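Local coordinates for DUF1116 domain-containing protein (Enterococcus faecalis, PDB 3CLQ) that is of unknown function but may serve as, or resemble, an AllG-type subunit of an oxamate carbamoyltransferase, at residues B[95-99]-B[276-280]; B[53-57]-B[83-87]; B[119-125]-B[243-247]; B[176-180]-B[236-240]. All coordinates share one frame; numbering follows the deposited sequence.

Contact 1: B[95-99]-B[276-280]; sequences PCHEH and GNHWF
Trp279 gives its indole N-H to the carboxylate of Glu98, the one hydrogen bond between the two segments. NE1 of Trp279 lies 2.8 Å from OE1 of Glu98, the N-H points nearly straight at the oxygen (163°), and OE1 receives it on the anti lone pair, away from OE2. The acid sits at the indole edge with its plane turned only 25° from the ring. Glutamate suits this place because its chain, extended beyond CG, spans the distance to the edge.

These side chains join two loops of the fold: the short 3-10 turn 96-98 after strand 92-95, closed by the backbone bond from Glu98 to Pro95, and the irregular lead into strand 280-283, at the border of an antiparallel sheet.

Apolar packing comes from His97, whose CB meets the far corner of the indole, Trp279 CH2, at 3.6 Å and in the ring plane. The broad indole also touches Thr259 and Cys261 of strand 257-263.

Stacking completes the set. The exposed Asn277 lays its flat amide against the carboxylate of Glu98, the planes 6° apart, with Asn277 CG 3.9 Å from Glu98 CD.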
loop_
_atom_site.group_PDB
_atom_site.type_symbol
_atom_site.label_atom_id
_atom_site.label_comp_id
_atom_site.label_asym_id
_atom_site.label_seq_id
_atom_site.Cartn_x
_atom_site.Cartn_y
_atom_site.Cartn_z
ATOM N N PRO B 95 33.291 -1.321 7.211
ATOM C CA PRO B 95 31.827 -1.429 7.279
ATOM C C PRO B 95 31.095 -0.151 6.890
ATOM O O PRO B 95 31.561 0.961 7.168
ATOM C CB PRO B 95 31.561 -1.745 8.758
ATOM C CG PRO B 95 32.848 -2.269 9.296
ATOM C CD PRO B 95 33.925 -1.545 8.523
ATOM N N CYS B 96 29.934 -0.318 6.265
ATOM C CA CYS B 96 29.046 0.786 6.033
ATOM C C CYS B 96 28.803 1.542 7.314
ATOM O O CYS B 96 28.707 2.779 7.318
ATOM C CB CYS B 96 27.714 0.277 5.526
ATOM S SG CYS B 96 27.844 -0.523 3.956
ATOM N N HIS B 97 28.668 0.812 8.408
ATOM C CA HIS B 97 28.276 1.480 9.624
ATOM C C HIS B 97 29.257 2.522 10.078
ATOM O O HIS B 97 28.868 3.497 10.711
ATOM C CB HIS B 97 27.947 0.506 10.719
ATOM C CG HIS B 97 26.485 0.284 10.857
ATOM N ND1 HIS B 97 25.842 -0.791 10.290
ATOM C CD2 HIS B 97 25.525 1.038 11.440
ATOM C CE1 HIS B 97 24.549 -0.708 10.549
ATOM N NE2 HIS B 97 24.330 0.395 11.242
ATOM N N GLU B 98 30.519 2.349 9.706
ATOM C CA GLU B 98 31.551 3.258 10.137
ATOM C C GLU B 98 31.727 4.438 9.200
ATOM O O GLU B 98 32.606 5.274 9.402
ATOM C CB GLU B 98 32.849 2.509 10.301
ATOM C CG GLU B 98 32.808 1.523 11.420
ATOM C CD GLU B 98 34.168 0.969 11.703
ATOM O OE1 GLU B 98 34.249 -0.008 12.474
ATOM O OE2 GLU B 98 35.155 1.508 11.146
ATOM N N HIS B 99 30.865 4.505 8.189
ATOM C CA HIS B 99 30.792 5.658 7.295
ATOM C C HIS B 99 29.363 6.150 7.200
ATOM O O HIS B 99 28.930 6.664 6.168
ATOM C CB HIS B 99 31.313 5.298 5.916
ATOM C CG HIS B 99 32.768 4.974 5.904
ATOM N ND1 HIS B 99 33.736 5.914 5.622
ATOM C CD2 HIS B 99 33.428 3.823 6.164
ATOM C CE1 HIS B 99 34.928 5.351 5.679
ATOM N NE2 HIS B 99 34.768 4.081 6.007
ATOM N N GLY B 276 30.865 5.540 19.632
ATOM C CA GLY B 276 31.782 5.405 18.501
ATOM C C GLY B 276 31.584 4.153 17.675
ATOM O O GLY B 276 30.447 3.753 17.378
ATOM N N ASN B 277 32.699 3.538 17.298
ATOM C CA ASN B 277 32.681 2.301 16.528
ATOM C C ASN B 277 33.198 1.129 17.356
ATOM O O ASN B 277 33.853 0.235 16.839
ATOM C CB ASN B 277 33.453 2.468 15.213
ATOM C CG ASN B 277 32.800 3.496 14.277
ATOM O OD1 ASN B 277 31.578 3.628 14.238
ATOM N ND2 ASN B 277 33.616 4.214 13.515
ATOM N N HIS B 278 32.905 1.156 18.655
ATOM C CA HIS B 278 33.159 0.022 19.547
ATOM C C HIS B 278 32.137 -1.099 19.268
ATOM O O HIS B 278 30.937 -0.929 19.482
ATOM C CB HIS B 278 33.096 0.462 21.012
ATOM C CG HIS B 278 33.875 -0.422 21.933
ATOM N ND1 HIS B 278 33.559 -1.754 22.139
ATOM C CD2 HIS B 278 34.979 -0.179 22.684
ATOM C CE1 HIS B 278 34.418 -2.286 22.988
ATOM N NE2 HIS B 278 35.286 -1.350 23.337
ATOM N N TRP B 279 32.624 -2.238 18.773
ATOM C CA TRP B 279 31.757 -3.314 18.285
ATOM C C TRP B 279 31.728 -4.471 19.267
ATOM O O TRP B 279 32.743 -4.812 19.832
ATOM C CB TRP B 279 32.288 -3.865 16.958
ATOM C CG TRP B 279 32.137 -2.964 15.813
ATOM C CD1 TRP B 279 33.081 -2.140 15.297
ATOM C CD2 TRP B 279 30.957 -2.776 15.019
ATOM N NE1 TRP B 279 32.573 -1.446 14.227
ATOM C CE2 TRP B 279 31.266 -1.818 14.036
ATOM C CE3 TRP B 279 29.669 -3.323 15.044
ATOM C CZ2 TRP B 279 30.328 -1.393 13.083
ATOM C CZ3 TRP B 279 28.752 -2.906 14.102
ATOM C CH2 TRP B 279 29.084 -1.948 13.135
ATOM N N PHE B 280 30.568 -5.083 19.447
ATOM C CA PHE B 280 30.465 -6.309 20.211
ATOM C C PHE B 280 29.990 -7.377 19.264
ATOM O O PHE B 280 28.988 -7.194 18.577
ATOM C CB PHE B 280 29.495 -6.124 21.366
ATOM C CG PHE B 280 29.973 -5.126 22.367
ATOM C CD1 PHE B 280 30.841 -5.505 23.370
ATOM C CD2 PHE B 280 29.594 -3.796 22.277
ATOM C CE1 PHE B 280 31.308 -4.573 24.286
ATOM C CE2 PHE B 280 30.060 -2.859 23.191
ATOM C CZ PHE B 280 30.917 -3.249 24.197
#

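Contact 2: B[53-57]-B[83-87]; sequences ITYEN and DRVAR
Tyr55 carries this contact, laying one face of its ring on the methyl of Ala86 while its hydroxyl reaches Asp83. The tight part is the methyl: Ala86 CB stands 3.6 Å from the centroid of the Tyr55 ring and 8° from the ring normal, a CH-pi contact almost exactly over the centre. Alanine suits the position because nothing beyond CB holds the aromatic plane off the helix. With CG anti to the backbone N (chi1 171°), Tyr55 sends its ring out of the loop that precedes helix 60-73 and onto the last turn of helix 79-87. Lys63 and Val66 of helix 60-73 also touch the ring, which is thereby buried between loop and helices. At the ring's edge Tyr55 OH donates to Asp83 OD1 at 2.8 Å, although the modelled place of that oxygen is not quite sure.

The outer side is looser. Arg87 passes the ring with its aliphatic part, CG lying 3.7 Å from Tyr55 CE2, and its guanidinium is directed back toward Asp83, one helical turn earlier; the position of that charged end is doubtful. Exposed Glu56, bent at chi2, brings OE2 to 3.8 Å from Arg87 CA, yet Glu56 OE2 and Arg87 NE remain 5.0 Å apart, too far for a salt bridge.

Tyrosine fits because it pairs an apolar face with a polar tip. The phenol hydroxyl is used twice, giving its proton to Asp83 and accepting one from Gln67 NE2 of helix 60-73, and this double use would help to hold the ring in its rotation over Ala86.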
loop_
_atom_site.group_PDB
_atom_site.type_symbol
_atom_site.label_atom_id
_atom_site.label_comp_id
_atom_site.label_asym_id
_atom_site.label_seq_id
_atom_site.Cartn_x
_atom_site.Cartn_y
_atom_site.Cartn_z
ATOM N N ILE B 53 35.778 -6.832 9.290
ATOM C CA ILE B 53 36.178 -8.164 8.846
ATOM C C ILE B 53 37.176 -8.055 7.690
ATOM O O ILE B 53 36.908 -7.420 6.677
ATOM C CB ILE B 53 34.950 -9.002 8.411
ATOM C CG1 ILE B 53 35.344 -10.444 8.099
ATOM C CG2 ILE B 53 34.269 -8.362 7.209
ATOM C CD1 ILE B 53 34.229 -11.424 8.270
ATOM N N THR B 54 38.336 -8.661 7.842
ATOM C CA THR B 54 39.274 -8.679 6.733
ATOM C C THR B 54 38.675 -9.429 5.548
ATOM O O THR B 54 37.679 -10.134 5.694
ATOM C CB THR B 54 40.601 -9.315 7.126
ATOM O OG1 THR B 54 40.344 -10.615 7.653
ATOM C CG2 THR B 54 41.283 -8.479 8.182
ATOM N N TYR B 55 39.286 -9.266 4.379
ATOM C CA TYR B 55 38.783 -9.881 3.167
ATOM C C TYR B 55 38.959 -11.389 3.244
ATOM O O TYR B 55 38.021 -12.133 2.963
ATOM C CB TYR B 55 39.486 -9.313 1.937
ATOM C CG TYR B 55 39.166 -10.048 0.659
ATOM C CD1 TYR B 55 37.972 -9.826 -0.009
ATOM C CD2 TYR B 55 40.061 -10.970 0.112
ATOM C CE1 TYR B 55 37.667 -10.497 -1.184
ATOM C CE2 TYR B 55 39.769 -11.646 -1.071
ATOM C CZ TYR B 55 38.566 -11.400 -1.715
ATOM O OH TYR B 55 38.251 -12.054 -2.887
ATOM N N GLU B 56 40.149 -11.840 3.639
ATOM C CA GLU B 56 40.412 -13.280 3.691
ATOM C C GLU B 56 39.402 -14.030 4.548
ATOM O O GLU B 56 39.108 -15.191 4.287
ATOM C CB GLU B 56 41.837 -13.605 4.173
ATOM C CG GLU B 56 42.945 -13.118 3.264
ATOM C CD GLU B 56 43.055 -11.613 3.298
ATOM O OE1 GLU B 56 42.837 -11.039 4.391
ATOM O OE2 GLU B 56 43.332 -10.999 2.241
ATOM N N ASN B 57 38.861 -13.385 5.572
ATOM C CA ASN B 57 37.880 -14.082 6.392
ATOM C C ASN B 57 36.430 -13.921 5.933
ATOM O O ASN B 57 35.533 -14.534 6.505
ATOM C CB ASN B 57 38.068 -13.761 7.875
ATOM C CG ASN B 57 39.484 -14.065 8.352
ATOM O OD1 ASN B 57 40.138 -14.995 7.858
ATOM N ND2 ASN B 57 39.971 -13.280 9.306
ATOM N N ASP B 83 39.948 -10.982 -7.250
ATOM C CA ASP B 83 40.368 -11.711 -6.063
ATOM C C ASP B 83 41.858 -11.490 -5.707
ATOM O O ASP B 83 42.231 -11.485 -4.527
ATOM C CB ASP B 83 40.073 -13.205 -6.239
ATOM C CG ASP B 83 40.466 -14.020 -5.028
ATOM O OD1 ASP B 83 40.398 -13.464 -3.902
ATOM O OD2 ASP B 83 40.852 -15.209 -5.194
ATOM N N ARG B 84 42.707 -11.305 -6.717
ATOM C CA ARG B 84 44.108 -11.018 -6.436
ATOM C C ARG B 84 44.302 -9.612 -5.865
ATOM O O ARG B 84 45.017 -9.426 -4.879
ATOM C CB ARG B 84 44.971 -11.217 -7.680
ATOM C CG ARG B 84 46.450 -11.361 -7.382
ATOM C CD ARG B 84 47.255 -11.630 -8.654
ATOM N NE ARG B 84 46.948 -10.635 -9.678
ATOM C CZ ARG B 84 46.069 -10.833 -10.662
ATOM N NH1 ARG B 84 45.839 -9.865 -11.542
ATOM N NH2 ARG B 84 45.419 -12.001 -10.769
ATOM N N VAL B 85 43.660 -8.626 -6.480
ATOM C CA VAL B 85 43.772 -7.240 -6.023
ATOM C C VAL B 85 43.276 -7.047 -4.586
ATOM O O VAL B 85 43.907 -6.336 -3.787
ATOM C CB VAL B 85 42.996 -6.285 -6.952
ATOM C CG1 VAL B 85 43.260 -4.827 -6.577
ATOM C CG2 VAL B 85 43.367 -6.552 -8.399
ATOM N N ALA B 86 42.145 -7.679 -4.262
ATOM C CA ALA B 86 41.584 -7.567 -2.916
ATOM C C ALA B 86 42.552 -8.078 -1.840
ATOM O O ALA B 86 42.693 -7.461 -0.772
ATOM C CB ALA B 86 40.239 -8.290 -2.830
ATOM N N ARG B 87 43.224 -9.195 -2.148
ATOM C CA ARG B 87 44.192 -9.823 -1.236
ATOM C C ARG B 87 45.499 -9.038 -1.060
ATOM O O ARG B 87 46.212 -9.244 -0.071
ATOM C CB ARG B 87 44.518 -11.251 -1.695
ATOM C CG ARG B 87 43.401 -12.247 -1.466
ATOM C CD ARG B 87 43.780 -13.628 -1.960
ATOM N NE ARG B 87 43.193 -14.655 -1.105
ATOM C CZ ARG B 87 41.920 -15.045 -1.163
ATOM N NH1 ARG B 87 41.090 -14.504 -2.043
ATOM N NH2 ARG B 87 41.470 -15.977 -0.338
#

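Contact 3: B[119-125]-B[243-247]; sequences KNETYGN and CALDA
Asn120 and Asn125 flank the turn of the beta hairpin made by strands 114-120 and 126-130, and both lean on Cys243 and Ala247 in the last part of helix 234-247. The turn is closed at its base by Asn120 N bonding to Asn125 O, and its first part is shaped by an Asx turn, in which Asn120 OD1 accepts from Thr122 N at 3.0 Å with the donor 39° out of the carbonyl plane. Gly124, with a positive phi of 74°, suits the bend that brings the chain back.

Asn125 makes the polar link to the helix. Its CG lies between the backbone N and the carbonyl carbon, and from there ND2 donates to Cys243 O at 3.2 Å, nearly straight (170°) and on a carbonyl lone pair. Ala247 N bonds to Ala244 O, and Cys243 O takes a donor from the asparagine. The other end of the amide is also employed, since Asn125 OD1 accepts from Asn120 ND2 at 3.1 Å; this fixes which way the amide is turned.

Small side chains allow the close approach. Cys243 SG packs 3.5 Å from Asn120 CB, and Ala247 CB sits 3.7 Å from Asn125 OD1 and 4.0 Å from Tyr123 CD2.

Ser24 and Lys25, between helix 6-23 and strand 26-33, bond to the Asn120 amide as well. Tyr123 reaches over to Arg20 and Gln23 of helix 6-23. Helix 234-247 thus packs on the hairpin by one side, while Leu245, pointing away from it, meets helix 309-313 and Ile21 of helix 6-23.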
loop_
_atom_site.group_PDB
_atom_site.type_symbol
_atom_site.label_atom_id
_atom_site.label_comp_id
_atom_site.label_asym_id
_atom_site.label_seq_id
_atom_site.Cartn_x
_atom_site.Cartn_y
_atom_site.Cartn_z
ATOM N N LYS B 119 18.858 12.852 5.318
ATOM C CA LYS B 119 19.364 13.809 6.285
ATOM C C LYS B 119 18.357 13.929 7.395
ATOM O O LYS B 119 17.176 13.985 7.129
ATOM C CB LYS B 119 19.567 15.164 5.613
ATOM C CG LYS B 119 20.344 16.183 6.408
ATOM C CD LYS B 119 20.666 17.393 5.515
ATOM C CE LYS B 119 20.236 18.739 6.150
ATOM N NZ LYS B 119 18.728 18.891 6.176
ATOM N N ASN B 120 18.813 13.953 8.640
ATOM C CA ASN B 120 17.892 14.082 9.754
ATOM C C ASN B 120 17.371 15.515 9.940
ATOM O O ASN B 120 18.124 16.412 10.324
ATOM C CB ASN B 120 18.565 13.609 11.027
ATOM C CG ASN B 120 17.569 13.288 12.122
ATOM O OD1 ASN B 120 16.445 13.808 12.140
ATOM N ND2 ASN B 120 17.979 12.424 13.055
ATOM N N GLU B 121 16.078 15.724 9.698
ATOM C CA GLU B 121 15.487 17.061 9.813
ATOM C C GLU B 121 15.540 17.578 11.253
ATOM O O GLU B 121 15.552 18.791 11.488
ATOM C CB GLU B 121 14.044 17.085 9.303
ATOM C CG GLU B 121 13.427 18.477 9.194
ATOM C CD GLU B 121 11.926 18.467 8.815
ATOM O OE1 GLU B 121 11.051 18.374 9.719
ATOM O OE2 GLU B 121 11.608 18.574 7.611
ATOM N N THR B 122 15.568 16.672 12.222
ATOM C CA THR B 122 15.546 17.109 13.602
ATOM C C THR B 122 16.961 17.344 14.125
ATOM O O THR B 122 17.224 18.352 14.788
ATOM C CB THR B 122 14.821 16.082 14.489
ATOM O OG1 THR B 122 13.554 15.779 13.920
ATOM C CG2 THR B 122 14.607 16.622 15.898
ATOM N N TYR B 123 17.869 16.425 13.813
ATOM C CA TYR B 123 19.159 16.347 14.508
ATOM C C TYR B 123 20.333 16.600 13.556
ATOM O O TYR B 123 21.499 16.723 13.968
ATOM C CB TYR B 123 19.276 15.002 15.264
ATOM C CG TYR B 123 18.302 14.946 16.432
ATOM C CD1 TYR B 123 18.442 15.851 17.490
ATOM C CD2 TYR B 123 17.218 14.039 16.467
ATOM C CE1 TYR B 123 17.555 15.872 18.563
ATOM C CE2 TYR B 123 16.304 14.046 17.557
ATOM C CZ TYR B 123 16.487 14.990 18.605
ATOM O OH TYR B 123 15.664 15.093 19.720
ATOM N N GLY B 124 20.003 16.666 12.274
ATOM C CA GLY B 124 20.933 17.130 11.277
ATOM C C GLY B 124 22.052 16.208 10.876
ATOM O O GLY B 124 23.025 16.655 10.258
ATOM N N ASN B 125 21.950 14.931 11.223
ATOM C CA ASN B 125 22.953 13.977 10.780
ATOM C C ASN B 125 22.491 13.295 9.501
ATOM O O ASN B 125 21.297 13.233 9.209
ATOM C CB ASN B 125 23.267 12.955 11.863
ATOM C CG ASN B 125 22.082 12.057 12.168
ATOM O OD1 ASN B 125 21.099 12.502 12.776
ATOM N ND2 ASN B 125 22.162 10.781 11.753
ATOM N N CYS B 243 19.579 6.583 9.968
ATOM C CA CYS B 243 19.547 8.000 10.246
ATOM C C CYS B 243 18.950 8.298 11.628
ATOM O O CYS B 243 19.529 9.067 12.384
ATOM C CB CYS B 243 18.788 8.717 9.148
ATOM S SG CYS B 243 18.567 10.487 9.419
ATOM N N ALA B 244 17.815 7.690 11.960
ATOM C CA ALA B 244 17.238 7.841 13.298
ATOM C C ALA B 244 18.125 7.241 14.404
ATOM O O ALA B 244 18.512 7.927 15.354
ATOM C CB ALA B 244 15.864 7.223 13.340
ATOM N N LEU B 245 18.451 5.959 14.280
ATOM C CA LEU B 245 19.332 5.298 15.232
ATOM C C LEU B 245 20.639 6.062 15.570
ATOM O O LEU B 245 20.965 6.265 16.746
ATOM C CB LEU B 245 19.644 3.893 14.763
ATOM C CG LEU B 245 18.758 2.765 15.304
ATOM C CD1 LEU B 245 17.897 3.280 16.430
ATOM C CD2 LEU B 245 17.919 2.125 14.228
ATOM N N ASP B 246 21.374 6.506 14.557
ATOM C CA ASP B 246 22.612 7.268 14.812
ATOM C C ASP B 246 22.420 8.500 15.687
ATOM O O ASP B 246 23.362 8.936 16.374
ATOM C CB ASP B 246 23.261 7.712 13.513
ATOM C CG ASP B 246 23.923 6.584 12.785
ATOM O OD1 ASP B 246 23.848 5.416 13.256
ATOM O OD2 ASP B 246 24.531 6.877 11.736
ATOM N N ALA B 247 21.212 9.069 15.665
ATOM C CA ALA B 247 20.970 10.256 16.473
ATOM C C ALA B 247 20.734 9.875 17.914
ATOM O O ALA B 247 20.824 10.715 18.802
ATOM C CB ALA B 247 19.826 11.062 15.938
#

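Contact 4: B[176-180]-B[236-240]; sequences LRLML and TWMGA
Leu176 meets all three contacting residues of 236-240. Its CB lies 4.3 Å from Ala240 CB, where the small alanine lets the backbones come near, and its CD1 touches Thr236 CG2 at 4.1 Å. Thr236 turns CG2 anti to its backbone N, so the methyl serves this apolar side while OG1 bonds to His116 NE2. The backbone takes part too, with Leu176 O 3.8 Å from CZ3 of Trp237.

One turn on, Met179, present as selenomethionine, comes to the indole rim: its CG is 3.7 Å from Trp237 CH2, near the ring plane. Its selenium stands 5.3 Å from the centroid of the six-membered ring of Trp237, at the edge, a Met-aromatic contact; the flexible chain, bent at chi3, then leads off to Leu200, Leu201 and Ala204 of helix 195-210.

Leu180 closes the row, its CD1 4.0 Å from Trp237 CE3, the two side chains running alongside each other and pointing opposite ways. The broad indole, coming from helix 234-247, meets Leu176, Met179 and Leu180 in turn, which suits a large flat side chain.

With segment axes 10.4 Å apart at closest and a signed crossing angle of -124°, this is apolar helix-helix packing in the buried interior, the indole of Trp237 its largest single contributor.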
loop_
_atom_site.group_PDB
_atom_site.type_symbol
_atom_site.label_atom_id
_atom_site.label_comp_id
_atom_site.label_asym_id
_atom_site.label_seq_id
_atom_site.Cartn_x
_atom_site.Cartn_y
_atom_site.Cartn_z
ATOM N N LEU B 176 10.668 10.514 5.085
ATOM C CA LEU B 176 10.705 9.088 5.104
ATOM C C LEU B 176 9.934 8.518 6.292
ATOM O O LEU B 176 9.279 7.488 6.181
ATOM C CB LEU B 176 12.146 8.650 5.100
ATOM C CG LEU B 176 12.786 8.171 3.793
ATOM C CD1 LEU B 176 12.087 8.635 2.520
ATOM C CD2 LEU B 176 14.278 8.532 3.773
ATOM N N ARG B 177 9.985 9.187 7.434
ATOM C CA ARG B 177 9.254 8.658 8.571
ATOM C C ARG B 177 7.763 8.708 8.305
ATOM O O ARG B 177 7.032 7.837 8.725
ATOM C CB ARG B 177 9.585 9.380 9.868
ATOM C CG ARG B 177 9.071 8.642 11.081
ATOM C CD ARG B 177 9.239 9.470 12.329
ATOM N NE ARG B 177 8.361 10.639 12.317
ATOM C CZ ARG B 177 8.405 11.620 13.215
ATOM N NH1 ARG B 177 9.279 11.587 14.215
ATOM N NH2 ARG B 177 7.565 12.633 13.119
ATOM N N LEU B 178 7.309 9.721 7.602
ATOM C CA LEU B 178 5.913 9.731 7.206
ATOM C C LEU B 178 5.601 8.542 6.288
ATOM O O LEU B 178 4.630 7.818 6.513
ATOM C CB LEU B 178 5.543 11.046 6.519
ATOM C CG LEU B 178 4.091 11.168 6.023
ATOM C CD1 LEU B 178 3.062 11.134 7.155
ATOM C CD2 LEU B 178 3.926 12.424 5.169
HETATM N N MSE B 179 6.417 8.337 5.260
HETATM C CA MSE B 179 6.091 7.317 4.273
HETATM C C MSE B 179 6.122 5.934 4.914
HETATM O O MSE B 179 5.296 5.071 4.638
HETATM C CB MSE B 179 7.028 7.397 3.075
HETATM C CG MSE B 179 6.556 6.601 1.885
HETATM SE SE MSE B 179 7.581 7.006 0.241
HETATM C CE MSE B 179 6.717 8.699 -0.268
ATOM N N LEU B 180 7.046 5.757 5.819
ATOM C CA LEU B 180 7.176 4.528 6.524
ATOM C C LEU B 180 5.983 4.391 7.420
ATOM O O LEU B 180 5.379 3.376 7.481
ATOM C CB LEU B 180 8.452 4.578 7.317
ATOM C CG LEU B 180 8.743 3.371 8.150
ATOM C CD1 LEU B 180 10.159 3.086 8.085
ATOM C CD2 LEU B 180 8.347 3.619 9.524
ATOM N N THR B 236 15.889 2.101 1.227
ATOM C CA THR B 236 15.430 3.386 1.697
ATOM C C THR B 236 15.067 3.319 3.181
ATOM O O THR B 236 15.409 4.206 3.955
ATOM C CB THR B 236 14.240 3.866 0.854
ATOM O OG1 THR B 236 14.515 3.626 -0.534
ATOM C CG2 THR B 236 13.977 5.354 1.062
ATOM N N TRP B 237 14.407 2.257 3.606
ATOM C CA TRP B 237 14.028 2.196 5.005
ATOM C C TRP B 237 15.226 1.924 5.920
ATOM O O TRP B 237 15.289 2.412 7.042
ATOM C CB TRP B 237 12.907 1.181 5.203
ATOM C CG TRP B 237 11.791 1.350 4.185
ATOM C CD1 TRP B 237 11.232 0.363 3.390
ATOM C CD2 TRP B 237 11.121 2.567 3.831
ATOM N NE1 TRP B 237 10.251 0.896 2.578
ATOM C CE2 TRP B 237 10.158 2.245 2.825
ATOM C CE3 TRP B 237 11.216 3.894 4.281
ATOM C CZ2 TRP B 237 9.299 3.208 2.267
ATOM C CZ3 TRP B 237 10.388 4.849 3.715
ATOM C CH2 TRP B 237 9.433 4.500 2.711
HETATM N N MSE B 238 16.192 1.176 5.424
HETATM C CA MSE B 238 17.400 0.913 6.198
HETATM C C MSE B 238 18.052 2.236 6.492
HETATM O O MSE B 238 18.493 2.510 7.622
HETATM C CB MSE B 238 18.363 -0.015 5.441
HETATM C CG MSE B 238 17.830 -1.438 5.334
HETATM SE SE MSE B 238 18.779 -2.627 4.102
HETATM C CE MSE B 238 17.429 -4.061 3.973
ATOM N N GLY B 239 18.065 3.076 5.464
ATOM C CA GLY B 239 18.739 4.364 5.536
ATOM C C GLY B 239 18.024 5.282 6.497
ATOM O O GLY B 239 18.670 6.021 7.255
ATOM N N ALA B 240 16.690 5.222 6.453
ATOM C CA ALA B 240 15.850 5.939 7.379
ATOM C C ALA B 240 16.203 5.537 8.791
ATOM O O ALA B 240 16.541 6.391 9.615
ATOM C CB ALA B 240 14.414 5.613 7.115
#

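In the fold
From the N terminus, contact 2 comes first: it closes a short, mostly helical loop from 53-57 to 83-87 before any other contact opens. The remaining three nest. Contact 1 opens at 95-99, contact 3 at 119-125 and contact 4 at 176-180; they then close in reverse order, at 236-240, 243-247 and 276-280. Contacts 3 and 4 share helix 234-247, tying it to a hairpin turn and to helix 176-183, with centres about 12 Å apart. Contact 1 links the start of this region to the sheet that includes strand 280-283. Contacts 2 and 4 lie on opposite sides of the chain's centre, about 33 Å apart between centres.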